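Local coordinates for DNA repair protein RAD14 (Saccharomyces cerevisiae, PDB 5A3D) that binds damaged, kinked DNA through this zinc-containing DNA-binding domain and is required for the incision step of nucleotide excision repair, at residues Cys4-Ile9 with Glu35-Leu40; Ala1-Cys4 with Asn10-Met13; Lys67-Pro70 with Thr74-Arg77. All coordinates share one frame; numbering follows the deposited sequence.

Contact 2 lies in the zinc finger, contact 1 joins the finger to helix 34-37 and comes within about 4 Å of DNA at its nearest atom, and contact 3 packs on the DNA. Residue Cys4 is common to the first two, whose centres lie about 12 Å apart: in contact 2 its backbone pairs with Asn10, while in contact 1 Glu6, between the two cysteines of the same turn, reaches Lys36 and Tyr37. The zinc ion touches both, and Cys26 and Cys29 complete its four ligands. Contact 3, between strands 65-67 and 78-82, has its centre about 27 Å from that of contact 1 and about 32 Å from that of contact 2, whose nearest atom is about 16 Å from the nucleic acid.

Contact 1 (Cys4-Ile9 with Glu35-Leu40); sequences CIECHI and EKYALL. With ZN (zinc ion), chain F.
Glu6 reaches from the zinc-binding turn to Tyr37 and Lys36 on helix 34-37, and a single carboxylate oxygen takes both bonds. Tyr37 OH donates to the anti lone pair of Glu6 OE2 at 2.6 Å, and Lys36 NZ takes the syn lone pair of the same oxygen at 2.8 Å, in a salt bridge. The chain of Glu6 bends at chi2 (-75°) to present this oxygen at the edge of the Tyr37 ring, with carboxylate and ring planes 79° apart. Two donors on separate lone pairs should fix the carboxylate's rotation and probably favour its charged form. Glu6 also belongs to the Cys-x-x-Cys knuckle of the zinc finger: its backbone N donates to Cys4 SG at 3.4 Å, and Cys4 and Cys7 bind the zinc ion along with Cys26 and Cys29. Such an N-H...S bond would probably stabilise the thiolate. Tyrosine suits its place because it joins a polar tip to a broad apolar ring, which is buried against Leu23 and Val25; one face is covered by Lys36 CB, 3.5 Å above its centre. Lysine suits the exposed surface, where its chain, extended beyond CG, carries the ammonium across to the acid.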
loop_
_atom_site.group_PDB
_atom_site.type_symbol
_atom_site.label_atom_id
_atom_site.label_comp_id
_atom_site.label_asym_id
_atom_site.label_seq_id
_atom_site.Cartn_x
_atom_site.Cartn_y
_atom_site.Cartn_z
ATOM N N CYS B 4 18.954 23.960 -28.522
ATOM C CA CYS B 4 17.668 23.933 -27.788
ATOM C C CYS B 4 16.436 23.890 -28.679
ATOM O O CYS B 4 16.299 24.651 -29.635
ATOM C CB CYS B 4 17.615 25.195 -26.946
ATOM S SG CYS B 4 16.067 25.420 -26.064
ATOM N N ILE B 5 15.525 22.974 -28.373
ATOM C CA ILE B 5 14.348 22.760 -29.221
ATOM C C ILE B 5 13.321 23.895 -29.099
ATOM O O ILE B 5 12.407 23.976 -29.865
ATOM C CB ILE B 5 13.701 21.378 -28.919
ATOM C CG1 ILE B 5 13.128 21.354 -27.514
ATOM C CG2 ILE B 5 14.760 20.314 -29.090
ATOM C CD1 ILE B 5 12.842 19.983 -26.890
ATOM N N GLU B 6 13.460 24.791 -28.123
ATOM C CA GLU B 6 12.533 25.907 -28.068
ATOM C C GLU B 6 13.091 27.095 -28.842
ATOM O O GLU B 6 12.453 27.629 -29.805
ATOM C CB GLU B 6 12.249 26.257 -26.620
ATOM C CG GLU B 6 11.467 25.141 -25.997
ATOM C CD GLU B 6 9.989 25.129 -26.444
ATOM O OE1 GLU B 6 9.540 26.057 -27.190
ATOM O OE2 GLU B 6 9.301 24.206 -26.051
ATOM N N CYS B 7 14.278 27.536 -28.448
ATOM C CA CYS B 7 14.780 28.759 -29.013
ATOM C C CYS B 7 15.576 28.543 -30.306
ATOM O O CYS B 7 15.691 29.448 -31.122
ATOM C CB CYS B 7 15.608 29.524 -27.952
ATOM S SG CYS B 7 17.174 28.849 -27.385
ATOM N N HIS B 8 16.183 27.366 -30.441
ATOM C CA HIS B 8 17.058 27.016 -31.597
ATOM C C HIS B 8 18.385 27.764 -31.689
ATOM O O HIS B 8 18.969 27.856 -32.761
ATOM C CB HIS B 8 16.281 27.211 -32.888
ATOM C CG HIS B 8 14.950 26.546 -32.855
ATOM N ND1 HIS B 8 14.810 25.174 -32.776
ATOM C CD2 HIS B 8 13.691 27.056 -32.893
ATOM C CE1 HIS B 8 13.524 24.868 -32.758
ATOM N NE2 HIS B 8 12.822 25.991 -32.845
ATOM N N ILE B 9 18.791 28.301 -30.554
ATOM C CA ILE B 9 19.891 29.192 -30.399
ATOM C C ILE B 9 20.904 28.682 -29.413
ATOM O O ILE B 9 22.041 28.480 -29.777
ATOM C CB ILE B 9 19.393 30.561 -29.957
ATOM C CG1 ILE B 9 18.578 31.149 -31.091
ATOM C CG2 ILE B 9 20.598 31.498 -29.646
ATOM C CD1 ILE B 9 17.875 32.412 -30.654
ATOM N N GLU B 35 4.449 26.163 -18.715
ATOM C CA GLU B 35 3.401 25.232 -19.192
ATOM C C GLU B 35 3.922 23.924 -19.760
ATOM O O GLU B 35 3.192 22.936 -19.801
ATOM C CB GLU B 35 2.486 25.903 -20.244
ATOM C CG GLU B 35 3.103 26.089 -21.634
ATOM C CD GLU B 35 4.053 27.276 -21.839
ATOM O OE1 GLU B 35 4.443 28.005 -20.880
ATOM O OE2 GLU B 35 4.456 27.468 -23.015
ATOM N N LYS B 36 5.186 23.904 -20.166
ATOM C CA LYS B 36 5.874 22.688 -20.542
ATOM C C LYS B 36 6.894 22.186 -19.489
ATOM O O LYS B 36 6.972 20.960 -19.253
ATOM C CB LYS B 36 6.653 22.853 -21.855
ATOM C CG LYS B 36 5.797 22.863 -23.129
ATOM C CD LYS B 36 6.622 23.151 -24.336
ATOM C CE LYS B 36 5.828 23.069 -25.641
ATOM N NZ LYS B 36 6.635 23.765 -26.705
ATOM N N TYR B 37 7.675 23.088 -18.890
ATOM C CA TYR B 37 8.866 22.659 -18.263
ATOM C C TYR B 37 8.931 22.769 -16.755
ATOM O O TYR B 37 9.919 22.453 -16.149
ATOM C CB TYR B 37 10.066 23.326 -18.934
ATOM C CG TYR B 37 10.141 23.074 -20.418
ATOM C CD1 TYR B 37 10.234 21.796 -20.918
ATOM C CD2 TYR B 37 10.012 24.105 -21.324
ATOM C CE1 TYR B 37 10.297 21.527 -22.285
ATOM C CE2 TYR B 37 10.098 23.839 -22.694
ATOM C CZ TYR B 37 10.185 22.552 -23.181
ATOM O OH TYR B 37 10.287 22.312 -24.543
ATOM N N ALA B 38 7.894 23.263 -16.169
ATOM C CA ALA B 38 7.911 23.458 -14.736
ATOM C C ALA B 38 8.032 22.123 -14.020
ATOM O O ALA B 38 7.472 21.134 -14.458
ATOM C CB ALA B 38 6.581 24.037 -14.265
ATOM N N LEU B 39 8.609 22.151 -12.847
ATOM C CA LEU B 39 8.731 20.912 -12.056
ATOM C C LEU B 39 7.655 20.963 -10.975
ATOM O O LEU B 39 7.329 22.029 -10.436
ATOM C CB LEU B 39 10.087 20.743 -11.514
ATOM C CG LEU B 39 11.268 20.731 -12.485
ATOM C CD1 LEU B 39 12.570 20.491 -11.720
ATOM C CD2 LEU B 39 11.069 19.683 -13.599
ATOM N N LEU B 40 6.998 19.817 -10.804
ATOM C CA LEU B 40 5.831 19.694 -9.944
ATOM C C LEU B 40 6.187 18.656 -8.906
ATOM O O LEU B 40 6.757 17.597 -9.204
ATOM C CB LEU B 40 4.664 19.144 -10.741
ATOM C CG LEU B 40 4.181 19.980 -11.933
ATOM C CD1 LEU B 40 3.020 19.255 -12.596
ATOM C CD2 LEU B 40 3.765 21.291 -11.375
HETATM ZN ZN ZN F . 16.298 27.733 -25.483
#

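Contact 2 (Ala1-Cys4 with Asn10-Met13); sequences APKC and NIEM. With ZN (zinc ion), chain F.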
loop_
_atom_site.group_PDB
_atom_site.type_symbol
_atom_site.label_atom_id
_atom_site.label_comp_id
_atom_site.label_asym_id
_atom_site.label_seq_id
_atom_site.Cartn_x
_atom_site.Cartn_y
_atom_site.Cartn_z
ATOM N N ALA B 1 26.872 22.344 -33.245
ATOM C CA ALA B 1 26.421 21.641 -31.994
ATOM C C ALA B 1 24.870 21.574 -31.824
ATOM O O ALA B 1 24.117 22.277 -32.503
ATOM C CB ALA B 1 27.103 22.264 -30.765
ATOM N N PRO B 2 24.389 20.688 -30.969
ATOM C CA PRO B 2 22.928 20.525 -30.860
ATOM C C PRO B 2 22.242 21.758 -30.201
ATOM O O PRO B 2 22.744 22.272 -29.210
ATOM C CB PRO B 2 22.768 19.258 -30.006
ATOM C CG PRO B 2 24.092 19.067 -29.340
ATOM C CD PRO B 2 25.136 19.689 -30.202
ATOM N N LYS B 3 21.124 22.223 -30.759
ATOM C CA LYS B 3 20.476 23.454 -30.275
ATOM C C LYS B 3 19.195 23.166 -29.524
ATOM O O LYS B 3 18.477 22.205 -29.776
ATOM C CB LYS B 3 20.227 24.469 -31.382
ATOM C CG LYS B 3 21.532 24.918 -32.084
ATOM C CD LYS B 3 21.310 26.099 -33.012
ATOM C CE LYS B 3 22.470 26.315 -33.999
ATOM N NZ LYS B 3 23.851 26.479 -33.428
ATOM N N CYS B 4 18.954 23.960 -28.522
ATOM C CA CYS B 4 17.668 23.933 -27.788
ATOM C C CYS B 4 16.436 23.890 -28.679
ATOM O O CYS B 4 16.299 24.651 -29.635
ATOM C CB CYS B 4 17.615 25.195 -26.946
ATOM S SG CYS B 4 16.067 25.420 -26.064
ATOM N N ASN B 10 20.496 28.481 -28.171
ATOM C CA ASN B 10 21.392 28.060 -27.116
ATOM C C ASN B 10 21.826 26.618 -27.368
ATOM O O ASN B 10 21.042 25.774 -27.905
ATOM C CB ASN B 10 20.718 28.212 -25.762
ATOM C CG ASN B 10 20.979 29.583 -25.088
ATOM O OD1 ASN B 10 21.976 30.255 -25.369
ATOM N ND2 ASN B 10 20.016 30.017 -24.247
ATOM N N ILE B 11 23.062 26.395 -26.969
ATOM C CA ILE B 11 23.745 25.146 -26.988
ATOM C C ILE B 11 23.972 24.519 -25.618
ATOM O O ILE B 11 24.344 23.307 -25.537
ATOM C CB ILE B 11 25.069 25.489 -27.677
ATOM C CG1 ILE B 11 25.157 24.767 -28.955
ATOM C CG2 ILE B 11 26.303 25.569 -26.783
ATOM C CD1 ILE B 11 24.295 25.449 -29.939
ATOM N N GLU B 12 23.845 25.330 -24.556
ATOM C CA GLU B 12 24.012 24.847 -23.209
ATOM C C GLU B 12 22.621 24.499 -22.641
ATOM O O GLU B 12 21.824 25.367 -22.462
ATOM C CB GLU B 12 24.768 25.842 -22.330
ATOM C CG GLU B 12 26.131 26.215 -22.858
ATOM C CD GLU B 12 27.116 25.035 -22.923
ATOM O OE1 GLU B 12 26.875 24.019 -22.206
ATOM O OE2 GLU B 12 28.136 25.107 -23.685
ATOM N N MET B 13 22.346 23.210 -22.382
ATOM C CA MET B 13 20.984 22.813 -21.937
ATOM C C MET B 13 20.902 22.922 -20.431
ATOM O O MET B 13 21.910 22.869 -19.725
ATOM C CB MET B 13 20.645 21.404 -22.391
ATOM C CG MET B 13 20.740 21.073 -23.893
ATOM S SD MET B 13 19.792 22.284 -24.891
ATOM C CE MET B 13 20.862 22.364 -26.298
HETATM ZN ZN ZN F . 16.298 27.733 -25.483
#
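Cys4 N donates to Asn10 O over 2.8 Å at an almost straight 174°, and this backbone bond closes the turn that carries the first zinc ligands. Packing is tight around it. The methyl CE of Met13 sits 3.3 Å from Cys4 N and 3.5 Å from Pro2 O, brought there by bends at chi2 (-52°) and chi3, while its SD lies alongside Cys4 CB at 4.2 Å. An unbranched, flexible methionine suits a place where the chain must fold back over neighbouring backbone. Towards the N-terminus the contact loosens into a more solvent-exposed side. There Ile11 CG1 meets Ala1 CB at 3.7 Å, and its CD1 meets Lys3 CG at 3.5 Å, the aliphatic part of the lysine running across the isoleucine tip. The apolar CG1-CD1 arm of Ile11 is long enough to meet both Ala1 and Lys3. An alanine here would remove CG1 and CD1 and would probably leave Ala1 CB and Lys3 CG without their apolar partner, the N-terminal end freer to move. Asn10 packs on Cys26, and Met13 on Gln24. The arrangement belongs to the four-cysteine zinc finger of the XPA family, in which Cys4 is one ligand and Cys7, Cys26 and Cys29 are the others.

Contact 3 (Lys67-Pro70 with Thr74-Arg77); sequences KPNP and TFAR. With nucleotides of chain C; nucleotides of chain D.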
loop_
_atom_site.group_PDB
_atom_site.type_symbol
_atom_site.label_atom_id
_atom_site.label_comp_id
_atom_site.label_asym_id
_atom_site.label_seq_id
_atom_site.Cartn_x
_atom_site.Cartn_y
_atom_site.Cartn_z
ATOM N N LYS B 67 14.884 15.088 -4.320
ATOM C CA LYS B 67 15.663 15.968 -3.456
ATOM C C LYS B 67 15.313 15.759 -2.011
ATOM O O LYS B 67 14.265 15.153 -1.708
ATOM C CB LYS B 67 15.349 17.413 -3.825
ATOM C CG LYS B 67 15.314 17.640 -5.342
ATOM C CD LYS B 67 16.385 18.541 -5.783
ATOM C CE LYS B 67 17.790 18.188 -5.410
ATOM N NZ LYS B 67 18.706 18.751 -6.501
ATOM N N PRO B 68 16.191 16.241 -1.089
ATOM C CA PRO B 68 15.810 16.231 0.325
ATOM C C PRO B 68 14.454 16.915 0.488
ATOM O O PRO B 68 14.172 17.925 -0.206
ATOM C CB PRO B 68 16.946 17.037 1.002
ATOM C CG PRO B 68 18.142 16.864 0.083
ATOM C CD PRO B 68 17.468 16.947 -1.306
ATOM N N ASN B 69 13.647 16.400 1.405
ATOM C CA ASN B 69 12.401 16.980 1.760
ATOM C C ASN B 69 12.725 18.364 2.419
ATOM O O ASN B 69 13.461 18.403 3.386
ATOM C CB ASN B 69 11.675 16.061 2.761
ATOM C CG ASN B 69 10.249 16.531 3.076
ATOM O OD1 ASN B 69 10.096 17.611 3.561
ATOM N ND2 ASN B 69 9.212 15.719 2.758
ATOM N N PRO B 70 12.144 19.464 1.921
ATOM C CA PRO B 70 12.438 20.791 2.491
ATOM C C PRO B 70 12.015 20.994 3.937
ATOM O O PRO B 70 12.675 21.757 4.635
ATOM C CB PRO B 70 11.695 21.772 1.582
ATOM C CG PRO B 70 10.949 21.007 0.629
ATOM C CD PRO B 70 11.233 19.528 0.777
ATOM N N THR B 74 14.959 14.126 7.411
ATOM C CA THR B 74 14.409 12.821 7.877
ATOM C C THR B 74 13.044 12.427 7.332
ATOM O O THR B 74 12.573 11.367 7.623
ATOM C CB THR B 74 14.284 12.839 9.413
ATOM O OG1 THR B 74 13.246 13.761 9.826
ATOM C CG2 THR B 74 15.645 13.260 10.048
ATOM N N PHE B 75 12.353 13.333 6.648
ATOM C CA PHE B 75 11.071 13.040 6.058
ATOM C C PHE B 75 11.329 12.450 4.666
ATOM O O PHE B 75 12.423 12.632 4.151
ATOM C CB PHE B 75 10.248 14.314 5.908
ATOM C CG PHE B 75 9.814 14.933 7.202
ATOM C CD1 PHE B 75 10.046 14.311 8.429
ATOM C CD2 PHE B 75 9.149 16.138 7.165
ATOM C CE1 PHE B 75 9.629 14.908 9.609
ATOM C CE2 PHE B 75 8.726 16.729 8.357
ATOM C CZ PHE B 75 8.965 16.097 9.542
ATOM N N ALA B 76 10.330 11.761 4.132
ATOM C CA ALA B 76 10.381 11.172 2.788
ATOM C C ALA B 76 10.867 12.193 1.697
ATOM O O ALA B 76 10.420 13.309 1.677
ATOM C CB ALA B 76 9.030 10.678 2.422
ATOM N N ARG B 77 11.804 11.791 0.856
ATOM C CA ARG B 77 12.346 12.656 -0.170
ATOM C C ARG B 77 11.274 13.237 -1.071
ATOM O O ARG B 77 10.311 12.611 -1.470
ATOM C CB ARG B 77 13.332 11.946 -1.095
ATOM C CG ARG B 77 14.631 11.433 -0.414
ATOM C CD ARG B 77 15.610 10.684 -1.366
ATOM N NE ARG B 77 15.071 9.399 -1.838
ATOM C CZ ARG B 77 15.125 8.263 -1.205
ATOM N NH1 ARG B 77 15.745 8.079 -0.025
ATOM N NH2 ARG B 77 14.526 7.234 -1.769
ATOM P P DA C 14 6.099 10.905 14.312
ATOM O OP1 DA C 14 5.657 9.888 15.286
ATOM O OP2 DA C 14 6.552 12.233 14.800
ATOM O "O5'" DA C 14 7.244 10.280 13.410
ATOM C "C5'" DA C 14 6.931 9.343 12.360
ATOM C "C4'" DA C 14 7.553 9.819 11.072
ATOM O "O4'" DA C 14 6.704 10.816 10.461
ATOM C "C3'" DA C 14 8.912 10.485 11.282
ATOM O "O3'" DA C 14 9.960 9.555 10.986
ATOM C "C2'" DA C 14 8.876 11.717 10.390
ATOM C "C1'" DA C 14 7.512 11.698 9.713
ATOM N N9 DA C 14 6.858 13.002 9.689
ATOM C C8 DA C 14 6.484 13.779 10.758
ATOM N N7 DA C 14 5.933 14.919 10.416
ATOM C C5 DA C 14 5.960 14.898 9.027
ATOM C C6 DA C 14 5.546 15.829 8.057
ATOM N N6 DA C 14 4.984 17.002 8.347
ATOM N N1 DA C 14 5.733 15.506 6.756
ATOM C C2 DA C 14 6.319 14.339 6.463
ATOM N N3 DA C 14 6.746 13.382 7.284
ATOM C C4 DA C 14 6.539 13.729 8.567
ATOM P P DC C 15 11.081 9.193 12.125
ATOM O OP1 DC C 15 11.655 7.855 11.797
ATOM O OP2 DC C 15 10.445 9.380 13.483
ATOM O "O5'" DC C 15 12.186 10.324 11.913
ATOM C "C5'" DC C 15 12.682 11.095 13.026
ATOM C "C4'" DC C 15 12.898 12.538 12.628
ATOM O "O4'" DC C 15 11.642 13.182 12.300
ATOM C "C3'" DC C 15 13.574 13.401 13.698
ATOM O "O3'" DC C 15 14.678 14.121 13.137
ATOM C "C2'" DC C 15 12.478 14.334 14.178
ATOM C "C1'" DC C 15 11.529 14.423 12.990
ATOM N N1 DC C 15 10.125 14.596 13.396
ATOM C C2 DC C 15 9.439 13.500 13.926
ATOM O O2 DC C 15 10.028 12.414 14.019
ATOM N N3 DC C 15 8.156 13.652 14.325
ATOM C C4 DC C 15 7.563 14.844 14.228
ATOM N N4 DC C 15 6.296 14.945 14.639
ATOM C C5 DC C 15 8.239 15.981 13.694
ATOM C C6 DC C 15 9.510 15.816 13.302
ATOM P P DG D 3 6.333 15.787 -2.431
ATOM O OP1 DG D 3 7.241 15.312 -3.521
ATOM O OP2 DG D 3 4.973 16.184 -2.736
ATOM O "O5'" DG D 3 6.287 14.657 -1.304
ATOM C "C5'" DG D 3 7.497 14.146 -0.750
ATOM C "C4'" DG D 3 7.209 12.852 -0.017
ATOM O "O4'" DG D 3 6.525 13.118 1.233
ATOM C "C3'" DG D 3 6.342 11.844 -0.755
ATOM O "O3'" DG D 3 7.011 10.662 -0.337
ATOM C "C2'" DG D 3 4.950 12.108 -0.193
ATOM C "C1'" DG D 3 5.237 12.536 1.243
ATOM N N9 DG D 3 4.326 13.496 1.866
ATOM C C8 DG D 3 3.768 14.619 1.307
ATOM N N7 DG D 3 3.063 15.316 2.153
ATOM C C5 DG D 3 3.130 14.590 3.333
ATOM C C6 DG D 3 2.570 14.850 4.598
ATOM O O6 DG D 3 1.842 15.785 4.933
ATOM N N1 DG D 3 2.878 13.846 5.511
ATOM C C2 DG D 3 3.678 12.762 5.252
ATOM N N2 DG D 3 3.905 11.928 6.278
ATOM N N3 DG D 3 4.252 12.537 4.088
ATOM C C4 DG D 3 3.941 13.486 3.182
#
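The loop of the beta hairpin formed by strands 65-67 and 78-82 packs on the DNA, and in it Asn69 braces the segment bearing Phe75. Asn69 ND2 donates to Ala76 O over 2.9 Å; the acceptor lies in the plane of the amide, and the N-H...O angle is 158°. With CG anti to the backbone N (chi1 -173°), the asparagine amide is carried to the opposite segment, where its CG also touches Phe75 CB at 3.6 Å. A short amide suits this buried position, since ND2 also donates to O2 of a uracil base and OD1 accepts from His71 N. The amide and the Phe75 ring stand 85° apart, with OD1 near the ring edge. One face of that ring lies against the adenine of DA14 of chain C, whose C4 is 3.3 Å above the ring plane, over its centre: a flat hydrocarbon ring suits a base face. Small enough to approach the other strand, Ala76 sets its CB 3.4 Å from O3' of DG3 of chain D. Arg77 CB packs against Lys67 O at 3.4 Å, while its NE turns to a salt bridge with Glu66. Lys67 pairs with Met78, so the loop continues directly into the antiparallel pairing of strand 65-67, outermost in this chain's three-stranded sheet, with the central strand 78-82.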